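Local coordinates for F-BAR domain only protein 1 (Danio rerio, PDB 5JP2), which probably acts in an early step of clathrin-mediated endocytosis, through a mu homology domain that binds a peptide of Eps15, at residues 162-167 and 212-217; 144-149 and 168-173; 175-180 and 246-251; 25-30 and 278-283. One frame throughout, in Å; residues are numbered along the deposited sequence.

Contact 1: 162-167 and 212-217. With ZN (zinc ion), chain E.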
loop_
_atom_site.group_PDB
_atom_site.type_symbol
_atom_site.label_atom_id
_atom_site.label_comp_id
_atom_site.label_asym_id
_atom_site.label_seq_id
_atom_site.Cartn_x
_atom_site.Cartn_y
_atom_site.Cartn_z
ATOM N N LEU B 162 -14.716 18.218 -8.664
ATOM C CA LEU B 162 -13.681 17.696 -7.782
ATOM C C LEU B 162 -12.346 18.379 -8.026
ATOM O O LEU B 162 -11.848 18.387 -9.151
ATOM C CB LEU B 162 -13.511 16.190 -7.962
ATOM C CG LEU B 162 -12.416 15.538 -7.107
ATOM C CD1 LEU B 162 -12.822 15.442 -5.659
ATOM C CD2 LEU B 162 -12.077 14.172 -7.636
ATOM N N ASP B 163 -11.765 18.936 -6.977
ATOM C CA ASP B 163 -10.388 19.404 -7.012
ATOM C C ASP B 163 -9.493 18.364 -6.343
ATOM O O ASP B 163 -9.846 17.803 -5.310
ATOM C CB ASP B 163 -10.234 20.761 -6.326
ATOM C CG ASP B 163 -11.061 21.854 -6.987
ATOM O OD1 ASP B 163 -11.412 21.712 -8.169
ATOM O OD2 ASP B 163 -11.357 22.871 -6.332
ATOM N N TYR B 164 -8.357 18.073 -6.958
ATOM C CA TYR B 164 -7.400 17.143 -6.385
ATOM C C TYR B 164 -6.022 17.772 -6.328
ATOM O O TYR B 164 -5.639 18.562 -7.191
ATOM C CB TYR B 164 -7.350 15.827 -7.161
ATOM C CG TYR B 164 -7.128 15.943 -8.652
ATOM C CD1 TYR B 164 -5.852 15.966 -9.195
ATOM C CD2 TYR B 164 -8.203 16.016 -9.516
ATOM C CE1 TYR B 164 -5.667 16.056 -10.546
ATOM C CE2 TYR B 164 -8.027 16.108 -10.864
ATOM C CZ TYR B 164 -6.764 16.129 -11.378
ATOM O OH TYR B 164 -6.610 16.222 -12.736
ATOM N N HIS B 165 -5.300 17.438 -5.279
ATOM C CA HIS B 165 -4.030 18.068 -4.992
ATOM C C HIS B 165 -3.085 16.995 -4.488
ATOM O O HIS B 165 -3.339 16.391 -3.444
ATOM C CB HIS B 165 -4.232 19.175 -3.956
ATOM C CG HIS B 165 -2.969 19.752 -3.430
ATOM N ND1 HIS B 165 -1.938 20.157 -4.242
ATOM C CD2 HIS B 165 -2.561 19.965 -2.163
ATOM C CE1 HIS B 165 -0.945 20.598 -3.492
ATOM N NE2 HIS B 165 -1.302 20.497 -2.226
ATOM N N CYS B 166 -1.977 16.803 -5.189
ATOM C CA CYS B 166 -0.956 15.844 -4.795
ATOM C C CYS B 166 0.157 16.663 -4.179
ATOM O O CYS B 166 0.824 17.432 -4.870
ATOM C CB CYS B 166 -0.471 15.044 -5.999
ATOM S SG CYS B 166 0.798 13.893 -5.651
ATOM N N CYS B 167 0.406 16.454 -2.904
ATOM C CA CYS B 167 1.091 17.527 -2.241
ATOM C C CYS B 167 2.425 17.056 -1.709
ATOM O O CYS B 167 2.545 15.922 -1.237
ATOM C CB CYS B 167 0.239 18.059 -1.076
ATOM S SG CYS B 167 0.825 19.576 -0.315
ATOM N N ALA B 212 -3.709 11.437 -15.812
ATOM C CA ALA B 212 -2.292 11.213 -15.998
ATOM C C ALA B 212 -1.649 10.939 -14.649
ATOM O O ALA B 212 -2.203 11.263 -13.604
ATOM C CB ALA B 212 -1.634 12.423 -16.656
ATOM N N ASN B 213 -0.478 10.313 -14.676
ATOM C CA ASN B 213 0.238 10.071 -13.438
ATOM C C ASN B 213 0.450 11.385 -12.706
ATOM O O ASN B 213 0.658 12.429 -13.320
ATOM C CB ASN B 213 1.579 9.413 -13.716
ATOM C CG ASN B 213 1.442 8.060 -14.330
ATOM O OD1 ASN B 213 0.382 7.456 -14.297
ATOM N ND2 ASN B 213 2.530 7.560 -14.886
ATOM N N LEU B 214 0.414 11.327 -11.379
ATOM C CA LEU B 214 0.537 12.516 -10.556
ATOM C C LEU B 214 1.810 12.465 -9.752
ATOM O O LEU B 214 2.190 11.413 -9.238
ATOM C CB LEU B 214 -0.625 12.662 -9.607
ATOM C CG LEU B 214 -1.980 12.593 -10.264
ATOM C CD1 LEU B 214 -2.974 12.440 -9.176
ATOM C CD2 LEU B 214 -2.224 13.835 -11.068
ATOM N N SER B 215 2.446 13.613 -9.623
ATOM C CA SER B 215 3.683 13.688 -8.890
ATOM C C SER B 215 3.666 14.899 -7.972
ATOM O O SER B 215 3.185 15.969 -8.356
ATOM C CB SER B 215 4.862 13.782 -9.864
ATOM O OG SER B 215 6.053 14.075 -9.168
ATOM N N PRO B 216 4.181 14.762 -6.755
ATOM C CA PRO B 216 4.264 15.929 -5.873
ATOM C C PRO B 216 5.282 16.947 -6.336
ATOM O O PRO B 216 5.224 18.098 -5.898
ATOM C CB PRO B 216 4.651 15.315 -4.523
ATOM C CG PRO B 216 5.308 14.015 -4.869
ATOM C CD PRO B 216 4.631 13.524 -6.099
ATOM N N THR B 217 6.198 16.557 -7.223
ATOM C CA THR B 217 7.346 17.388 -7.558
ATOM C C THR B 217 6.951 18.660 -8.293
ATOM O O THR B 217 7.637 19.676 -8.168
ATOM C CB THR B 217 8.336 16.588 -8.399
ATOM O OG1 THR B 217 7.720 16.215 -9.639
ATOM C CG2 THR B 217 8.765 15.333 -7.651
HETATM ZN ZN ZN E . -0.466 20.962 -0.712
#

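Contact 2: 144-149 and 168-173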
loop_
_atom_site.group_PDB
_atom_site.type_symbol
_atom_site.label_atom_id
_atom_site.label_comp_id
_atom_site.label_asym_id
_atom_site.label_seq_id
_atom_site.Cartn_x
_atom_site.Cartn_y
_atom_site.Cartn_z
ATOM N N PRO B 144 -1.914 11.011 0.672
ATOM C CA PRO B 144 -1.078 11.494 -0.429
ATOM C C PRO B 144 -1.814 12.377 -1.416
ATOM O O PRO B 144 -1.200 13.248 -2.045
ATOM C CB PRO B 144 -0.597 10.200 -1.089
ATOM C CG PRO B 144 -1.570 9.197 -0.711
ATOM C CD PRO B 144 -2.088 9.556 0.634
ATOM N N LEU B 145 -3.105 12.183 -1.586
ATOM C CA LEU B 145 -3.873 12.934 -2.559
ATOM C C LEU B 145 -5.022 13.620 -1.836
ATOM O O LEU B 145 -5.870 12.957 -1.235
ATOM C CB LEU B 145 -4.375 12.004 -3.659
ATOM C CG LEU B 145 -5.127 12.640 -4.808
ATOM C CD1 LEU B 145 -4.251 13.607 -5.519
ATOM C CD2 LEU B 145 -5.644 11.594 -5.745
ATOM N N LEU B 146 -5.022 14.939 -1.860
ATOM C CA LEU B 146 -6.047 15.722 -1.201
ATOM C C LEU B 146 -7.203 15.930 -2.155
ATOM O O LEU B 146 -6.990 16.288 -3.309
ATOM C CB LEU B 146 -5.494 17.060 -0.746
ATOM C CG LEU B 146 -5.237 17.056 0.745
ATOM C CD1 LEU B 146 -4.113 16.109 1.043
ATOM C CD2 LEU B 146 -4.950 18.455 1.233
ATOM N N LEU B 147 -8.418 15.683 -1.674
ATOM C CA LEU B 147 -9.627 15.807 -2.473
ATOM C C LEU B 147 -10.577 16.826 -1.861
ATOM O O LEU B 147 -10.767 16.853 -0.645
ATOM C CB LEU B 147 -10.356 14.477 -2.587
ATOM C CG LEU B 147 -9.554 13.267 -3.018
ATOM C CD1 LEU B 147 -10.460 12.090 -3.155
ATOM C CD2 LEU B 147 -8.817 13.556 -4.290
ATOM N N SER B 148 -11.166 17.667 -2.707
ATOM C CA SER B 148 -12.263 18.539 -2.303
ATOM C C SER B 148 -13.359 18.489 -3.351
ATOM O O SER B 148 -13.161 18.954 -4.476
ATOM C CB SER B 148 -11.785 19.972 -2.110
ATOM O OG SER B 148 -12.863 20.805 -1.750
ATOM N N ALA B 149 -14.512 17.946 -2.976
ATOM C CA ALA B 149 -15.675 17.854 -3.839
ATOM C C ALA B 149 -16.759 18.834 -3.400
ATOM O O ALA B 149 -16.921 19.117 -2.215
ATOM C CB ALA B 149 -16.238 16.437 -3.849
ATOM N N PRO B 168 3.439 17.912 -1.753
ATOM C CA PRO B 168 4.752 17.516 -1.226
ATOM C C PRO B 168 4.750 17.322 0.276
ATOM O O PRO B 168 5.487 16.475 0.784
ATOM C CB PRO B 168 5.655 18.687 -1.637
ATOM C CG PRO B 168 4.903 19.391 -2.747
ATOM C CD PRO B 168 3.460 19.213 -2.431
ATOM N N ALA B 169 3.917 18.067 0.999
ATOM C CA ALA B 169 3.817 17.887 2.441
ATOM C C ALA B 169 3.140 16.571 2.791
ATOM O O ALA B 169 3.323 16.047 3.892
ATOM C CB ALA B 169 3.056 19.056 3.054
ATOM N N THR B 170 2.283 16.080 1.904
ATOM C CA THR B 170 1.504 14.884 2.163
ATOM C C THR B 170 2.104 13.653 1.510
ATOM O O THR B 170 2.158 12.589 2.125
ATOM C CB THR B 170 0.081 15.088 1.675
ATOM O OG1 THR B 170 0.065 15.093 0.247
ATOM C CG2 THR B 170 -0.429 16.398 2.162
ATOM N N ALA B 171 2.428 13.748 0.346
ATOM C CA ALA B 171 2.708 12.572 -0.448
ATOM C C ALA B 171 4.140 12.083 -0.272
ATOM O O ALA B 171 5.063 12.875 -0.057
ATOM C CB ALA B 171 2.450 12.864 -1.916
ATOM N N PRO B 172 4.329 10.773 -0.382
ATOM C CA PRO B 172 5.681 10.218 -0.467
ATOM C C PRO B 172 6.343 10.632 -1.768
ATOM O O PRO B 172 5.702 11.137 -2.690
ATOM C CB PRO B 172 5.442 8.710 -0.418
ATOM C CG PRO B 172 4.123 8.538 -1.035
ATOM C CD PRO B 172 3.309 9.739 -0.604
ATOM N N ALA B 173 7.647 10.392 -1.851
ATOM C CA ALA B 173 8.391 10.783 -3.039
ATOM C C ALA B 173 8.321 9.643 -4.037
ATOM O O ALA B 173 9.158 8.741 -4.019
ATOM C CB ALA B 173 9.833 11.117 -2.691
#

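Contact 3: 175-180 and 246-251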
loop_
_atom_site.group_PDB
_atom_site.type_symbol
_atom_site.label_atom_id
_atom_site.label_comp_id
_atom_site.label_asym_id
_atom_site.label_seq_id
_atom_site.Cartn_x
_atom_site.Cartn_y
_atom_site.Cartn_z
ATOM N N GLN B 175 5.623 8.689 -7.919
ATOM C CA GLN B 175 4.427 8.996 -8.665
ATOM C C GLN B 175 3.242 8.179 -8.171
ATOM O O GLN B 175 3.387 7.049 -7.707
ATOM C CB GLN B 175 4.656 8.711 -10.141
ATOM C CG GLN B 175 5.746 9.514 -10.753
ATOM C CD GLN B 175 5.556 9.625 -12.239
ATOM O OE1 GLN B 175 5.314 8.629 -12.917
ATOM N NE2 GLN B 175 5.649 10.840 -12.759
ATOM N N LEU B 176 2.057 8.748 -8.313
ATOM C CA LEU B 176 0.828 7.981 -8.233
ATOM C C LEU B 176 0.415 7.607 -9.649
ATOM O O LEU B 176 0.273 8.479 -10.502
ATOM C CB LEU B 176 -0.263 8.800 -7.539
ATOM C CG LEU B 176 0.139 9.480 -6.215
ATOM C CD1 LEU B 176 -0.917 10.421 -5.760
ATOM C CD2 LEU B 176 0.422 8.494 -5.113
ATOM N N THR B 177 0.224 6.323 -9.901
ATOM C CA THR B 177 -0.069 5.838 -11.238
ATOM C C THR B 177 -1.399 5.096 -11.232
ATOM O O THR B 177 -2.013 4.902 -10.195
ATOM C CB THR B 177 1.071 4.951 -11.757
ATOM O OG1 THR B 177 1.123 3.726 -11.023
ATOM C CG2 THR B 177 2.391 5.653 -11.583
ATOM N N SER B 178 -1.830 4.668 -12.414
ATOM C CA SER B 178 -3.146 4.058 -12.614
ATOM C C SER B 178 -4.256 4.871 -11.940
ATOM O O SER B 178 -5.161 4.331 -11.310
ATOM C CB SER B 178 -3.149 2.613 -12.120
ATOM O OG SER B 178 -2.376 1.790 -12.967
ATOM N N VAL B 179 -4.192 6.184 -12.098
ATOM C CA VAL B 179 -5.099 7.090 -11.416
ATOM C C VAL B 179 -6.437 7.129 -12.141
ATOM O O VAL B 179 -6.498 7.401 -13.339
ATOM C CB VAL B 179 -4.496 8.495 -11.304
ATOM C CG1 VAL B 179 -5.413 9.387 -10.483
ATOM C CG2 VAL B 179 -3.125 8.425 -10.676
ATOM N N GLN B 180 -7.506 6.853 -11.406
ATOM C CA GLN B 180 -8.868 6.878 -11.908
ATOM C C GLN B 180 -9.767 7.621 -10.930
ATOM O O GLN B 180 -9.566 7.571 -9.723
ATOM C CB GLN B 180 -9.423 5.471 -12.092
ATOM C CG GLN B 180 -8.810 4.665 -13.187
ATOM C CD GLN B 180 -9.514 3.344 -13.358
ATOM O OE1 GLN B 180 -10.396 3.005 -12.582
ATOM N NE2 GLN B 180 -9.136 2.594 -14.377
ATOM N N GLN B 246 -8.862 5.982 -7.376
ATOM C CA GLN B 246 -8.010 4.811 -7.358
ATOM C C GLN B 246 -6.626 5.196 -7.839
ATOM O O GLN B 246 -6.488 5.961 -8.790
ATOM C CB GLN B 246 -8.593 3.710 -8.229
ATOM C CG GLN B 246 -9.992 3.345 -7.792
ATOM C CD GLN B 246 -10.578 2.249 -8.613
ATOM O OE1 GLN B 246 -10.425 2.223 -9.825
ATOM N NE2 GLN B 246 -11.304 1.360 -7.969
ATOM N N PHE B 247 -5.607 4.673 -7.179
ATOM C CA PHE B 247 -4.245 4.867 -7.643
ATOM C C PHE B 247 -3.347 3.832 -6.991
ATOM O O PHE B 247 -3.757 3.097 -6.093
ATOM C CB PHE B 247 -3.754 6.296 -7.373
ATOM C CG PHE B 247 -3.782 6.711 -5.926
ATOM C CD1 PHE B 247 -2.837 6.232 -5.018
ATOM C CD2 PHE B 247 -4.722 7.633 -5.486
ATOM C CE1 PHE B 247 -2.863 6.627 -3.696
ATOM C CE2 PHE B 247 -4.749 8.042 -4.169
ATOM C CZ PHE B 247 -3.803 7.538 -3.272
ATOM N N VAL B 248 -2.086 3.834 -7.421
ATOM C CA VAL B 248 -1.096 2.829 -7.082
ATOM C C VAL B 248 0.223 3.572 -6.982
ATOM O O VAL B 248 0.390 4.650 -7.544
ATOM C CB VAL B 248 -1.038 1.701 -8.150
ATOM C CG1 VAL B 248 0.185 0.839 -8.013
ATOM C CG2 VAL B 248 -2.261 0.840 -8.078
ATOM N N GLY B 249 1.164 2.996 -6.254
ATOM C CA GLY B 249 2.484 3.573 -6.126
ATOM C C GLY B 249 3.487 2.482 -5.828
ATOM O O GLY B 249 3.130 1.352 -5.511
ATOM N N SER B 250 4.756 2.819 -6.007
ATOM C CA SER B 250 5.830 1.885 -5.733
ATOM C C SER B 250 7.052 2.685 -5.352
ATOM O O SER B 250 7.217 3.820 -5.791
ATOM C CB SER B 250 6.150 1.006 -6.936
ATOM O OG SER B 250 6.609 1.822 -7.983
ATOM N N GLY B 251 7.917 2.080 -4.550
ATOM C CA GLY B 251 9.170 2.691 -4.193
ATOM C C GLY B 251 9.144 3.450 -2.896
ATOM O O GLY B 251 10.200 3.859 -2.412
HETATM O O HOH W 1 4.685 4.855 -8.020
#

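Contact 4: 25-30 and 278-283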
loop_
_atom_site.group_PDB
_atom_site.type_symbol
_atom_site.label_atom_id
_atom_site.label_comp_id
_atom_site.label_asym_id
_atom_site.label_seq_id
_atom_site.Cartn_x
_atom_site.Cartn_y
_atom_site.Cartn_z
ATOM N N GLU B 25 0.995 -1.672 1.431
ATOM C CA GLU B 25 0.105 -0.821 2.204
ATOM C C GLU B 25 -1.137 -0.458 1.407
ATOM O O GLU B 25 -1.041 -0.132 0.230
ATOM C CB GLU B 25 0.828 0.441 2.669
ATOM C CG GLU B 25 1.792 0.162 3.770
ATOM C CD GLU B 25 2.405 1.388 4.353
ATOM O OE1 GLU B 25 2.072 2.486 3.910
ATOM O OE2 GLU B 25 3.245 1.258 5.252
ATOM N N TYR B 26 -2.299 -0.555 2.041
ATOM C CA TYR B 26 -3.554 -0.076 1.482
ATOM C C TYR B 26 -4.064 1.119 2.276
ATOM O O TYR B 26 -3.919 1.183 3.494
ATOM C CB TYR B 26 -4.615 -1.163 1.465
ATOM C CG TYR B 26 -4.300 -2.258 0.508
ATOM C CD1 TYR B 26 -4.682 -2.178 -0.815
ATOM C CD2 TYR B 26 -3.596 -3.368 0.920
ATOM C CE1 TYR B 26 -4.375 -3.186 -1.694
ATOM C CE2 TYR B 26 -3.292 -4.375 0.058
ATOM C CZ TYR B 26 -3.677 -4.285 -1.246
ATOM O OH TYR B 26 -3.369 -5.311 -2.102
ATOM N N ILE B 27 -4.657 2.080 1.583
ATOM C CA ILE B 27 -5.108 3.293 2.238
ATOM C C ILE B 27 -6.582 3.525 1.942
ATOM O O ILE B 27 -7.013 3.501 0.786
ATOM C CB ILE B 27 -4.249 4.513 1.851
ATOM C CG1 ILE B 27 -4.730 5.744 2.618
ATOM C CG2 ILE B 27 -4.218 4.733 0.353
ATOM C CD1 ILE B 27 -3.798 6.898 2.602
ATOM N N ASN B 28 -7.350 3.726 3.002
ATOM C CA ASN B 28 -8.737 4.137 2.920
ATOM C C ASN B 28 -8.819 5.577 3.396
ATOM O O ASN B 28 -8.128 5.968 4.331
ATOM C CB ASN B 28 -9.634 3.248 3.774
ATOM C CG ASN B 28 -9.839 1.882 3.181
ATOM O OD1 ASN B 28 -9.675 1.678 1.992
ATOM N ND2 ASN B 28 -10.269 0.956 3.998
ATOM N N ALA B 29 -9.633 6.379 2.738
ATOM C CA ALA B 29 -9.725 7.770 3.142
ATOM C C ALA B 29 -11.125 8.282 2.854
ATOM O O ALA B 29 -11.826 7.755 1.993
ATOM C CB ALA B 29 -8.681 8.634 2.433
ATOM N N TYR B 30 -11.537 9.288 3.614
ATOM C CA TYR B 30 -12.812 9.952 3.385
ATOM C C TYR B 30 -12.666 11.439 3.626
ATOM O O TYR B 30 -12.297 11.858 4.721
ATOM C CB TYR B 30 -13.909 9.373 4.276
ATOM C CG TYR B 30 -15.262 9.948 3.967
ATOM C CD1 TYR B 30 -15.753 9.935 2.679
ATOM C CD2 TYR B 30 -16.064 10.464 4.963
ATOM C CE1 TYR B 30 -16.978 10.446 2.377
ATOM C CE2 TYR B 30 -17.310 10.977 4.674
ATOM C CZ TYR B 30 -17.762 10.962 3.374
ATOM O OH TYR B 30 -19.004 11.466 3.057
ATOM N N GLY B 278 -7.619 1.626 -1.209
ATOM C CA GLY B 278 -8.795 0.832 -0.955
ATOM C C GLY B 278 -9.998 1.669 -1.355
ATOM O O GLY B 278 -10.141 2.049 -2.519
ATOM N N LYS B 279 -10.923 1.853 -0.430
ATOM C CA LYS B 279 -11.969 2.853 -0.585
ATOM C C LYS B 279 -11.404 4.229 -0.259
ATOM O O LYS B 279 -11.064 4.508 0.892
ATOM C CB LYS B 279 -13.148 2.496 0.312
ATOM C CG LYS B 279 -14.400 3.290 0.054
ATOM C CD LYS B 279 -15.568 2.765 0.886
ATOM C CE LYS B 279 -15.346 3.014 2.363
ATOM N NZ LYS B 279 -16.372 2.352 3.207
ATOM N N TYR B 280 -11.343 5.105 -1.251
ATOM C CA TYR B 280 -10.684 6.397 -1.102
ATOM C C TYR B 280 -11.616 7.439 -1.698
ATOM O O TYR B 280 -11.718 7.543 -2.919
ATOM C CB TYR B 280 -9.326 6.360 -1.809
ATOM C CG TYR B 280 -8.327 7.413 -1.436
ATOM C CD1 TYR B 280 -8.424 8.689 -1.950
ATOM C CD2 TYR B 280 -7.257 7.122 -0.604
ATOM C CE1 TYR B 280 -7.522 9.648 -1.629
ATOM C CE2 TYR B 280 -6.321 8.087 -0.284
ATOM C CZ TYR B 280 -6.456 9.344 -0.806
ATOM O OH TYR B 280 -5.559 10.325 -0.495
ATOM N N MET B 281 -12.251 8.252 -0.849
ATOM C CA MET B 281 -13.500 8.901 -1.235
ATOM C C MET B 281 -13.543 10.376 -0.866
ATOM O O MET B 281 -12.985 10.808 0.137
ATOM C CB MET B 281 -14.725 8.263 -0.574
ATOM C CG MET B 281 -14.769 6.777 -0.533
ATOM S SD MET B 281 -15.027 5.980 -2.094
ATOM C CE MET B 281 -16.708 6.417 -2.473
ATOM N N ALA B 282 -14.254 11.136 -1.688
ATOM C CA ALA B 282 -14.573 12.530 -1.418
ATOM C C ALA B 282 -16.078 12.699 -1.494
ATOM O O ALA B 282 -16.683 12.371 -2.515
ATOM C CB ALA B 282 -13.897 13.470 -2.407
ATOM N N GLY B 283 -16.679 13.162 -0.411
ATOM C CA GLY B 283 -18.081 13.512 -0.396
ATOM C C GLY B 283 -18.277 15.012 -0.479
ATOM O O GLY B 283 -17.369 15.787 -0.213
#

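Contact 1: 162-167 and 212-217
C166 lays its thiol sulphur against the peptide link between S215 and P216, with SG 3.7 Å from P216 N and 3.9 Å from P216 CD. SG stands anti to its own backbone N (chi1 178°), which carries it out from the strand end to the loop, where it packs by van der Waals contact rather than by any hydrogen bond. One step further along, P216 CB rests 3.9 Å from C167 O. Y164 works from the same side of the strand. Its CG occupies the position between the backbone N and the carbonyl carbon (chi1 53°), and ring atom CE1 comes to 4.1 Å from L214 CD2, the two side chains crossing at about a right angle. Within the loop, S215 OG and T217 OG1 share a hydrogen bond of 2.8 Å.

The alternation of the strand explains what happens on its other side. H165 and C167 start away from the loop and meet at a zinc ion, held by H165 NE2 at 1.8 Å and by C167 SG at 1.9 Å. S223 OG, a second-shell partner, hydrogen-bonds H165 ND1 and so helps fix the rotation of the imidazole. At the end of strand 157-166 of this mu homology domain, C166 thus faces the loop between H165 and C167, whose side chains start the other way and form a histidine–cysteine metal site.

Contact 2: 144-149 and 168-173
The β-hairpin of strands 145-154 and 157-166 is closed off where T170, A171 and P172 of the outgoing chain turn back over P144 and L146 at the start of its first strand. Residues 168-170 take helical backbone angles without the regular bonds, and this bend returns the chain so closely that the CA atoms of P144 and A171 are 3.9 Å apart.

P144 supplies most of the apolar surface on its side. Its CB touches A171 CB at 4.1 Å and P172 CD at 4.0 Å, lodging the pyrrolidine ring against the alanine and the rim of the second proline. P144 also packs on F247 and Y280 of the large sheet, and P172 on A252 and L254.

T170 divides its two branches between different tasks. OG1 lies between the backbone N and the carbonyl carbon (chi1 71°), where it hydrogen-bonds C167 O and thereby ties the turn to one of the two residues that ligate zinc here; the side chain itself is about 5 Å from the metal. The same oxygen passes 3.2 Å from P144 O. The methyl branch, CG2, meets L146 instead: the two side chains cross obliquely, and the end of the L146 side chain comes nearer the turn than its CB direction suggests, CD1 reaching T170 CG2 at 3.9 Å.

Contact 3: 175-180 and 246-251
F247 stands opposite a β bulge of the large mixed sheet, where strand 242-250 pairs antiparallel with strand 179-184 and the residues leading into it. Its CB sits 3.6 Å from T177 O and 4.0 Å from V179 CG2. CG then takes the position between the backbone N and the carbonyl carbon (chi1 58°), and the ring runs alongside L176, the two side chains pointing the same way. Ring atoms CD1 and CE1 are each 4.0 Å from L176 CD2, which approaches obliquely. Beyond them the far part of the ring is buried in the domain core, edge-to-face with Y280.

The bulge arises because S178 and V179 together stand opposite F247 alone. Hydrogen-bonded pairs flank it: T177 with V248, and Q180 with Q246. T177 N reaches V248 O almost straight, but the return bond from V248 N to T177 O is bent to 132° at the hydrogen. On the far side Q180 N to Q246 O and Q246 N to Q180 O are both 2.9 Å. Inside the bulge S178 adopts left-handed helical backbone angles, and V179 CA adds a CA-H...O contact of 3.2 Å to Q246 O, the carbonyl that also takes the N-H of Q180.

T177, Q180, Q246 and V248 share the face opposite to F247, and V248 packs there on an aromatic side chain of the bound peptide. Where direct pairing stops, a water spans the strands, donating to Q175 O at 2.6 Å and accepting from S250 N at 2.9 Å.

Contact 4: 25-30 and 278-283
Y280 turns one face of its ring to A29, whose CB lies 3.8 Å from the ring centroid and 19° off the normal, a CH-π contact between paired neighbours of two parallel strands. I27 also touches this ring, CG2 coming to 4.0 Å from Y280 CD2, while its carbonyl oxygen lies at the ring edge near the plane.

On the opposite face of the sheet, Y30 and M281 meet differently. M281 CB comes to the edge of the Y30 ring, in its plane, 3.8 Å from CD1, so this tyrosine offers its rim where Y280 offers a face.

The backbones hold this register through G278 N to I27 O (2.8 Å), A29 N to K279 O (3.0 Å) and M281 N to A29 O (2.9 Å). N28 OD1 adds a weak, bent bond to K279 N beside the corner in the chain at 278-279.

Strand 17-31 lies between strands 39-52 and 266-283, the domain's first and last strands running parallel, while Y280 reaches across to strand 145-154 to hydrogen-bond L145 O.

Contacts 1, 2 and 3 are all nested inside the long loop that contact 4 closes by joining the first and last strands. Contacts 1 and 2 lie closest, their centres 7 Å apart, and share a sheet: H165 O meets L146 N at 2.7 Å, probably a hydrogen bond. Contact 1 is tied to contact 3 by a probable bond from L176 N to L214 O of 2.8 Å. Packing of L147 CB on A282 CB (3.7 Å) joins contacts 2 and 4. The zinc belongs to contact 1, with contact 2 beside it, whereas the peptide touches contact 3, where the L176 side chain is about 12 Å from the metal.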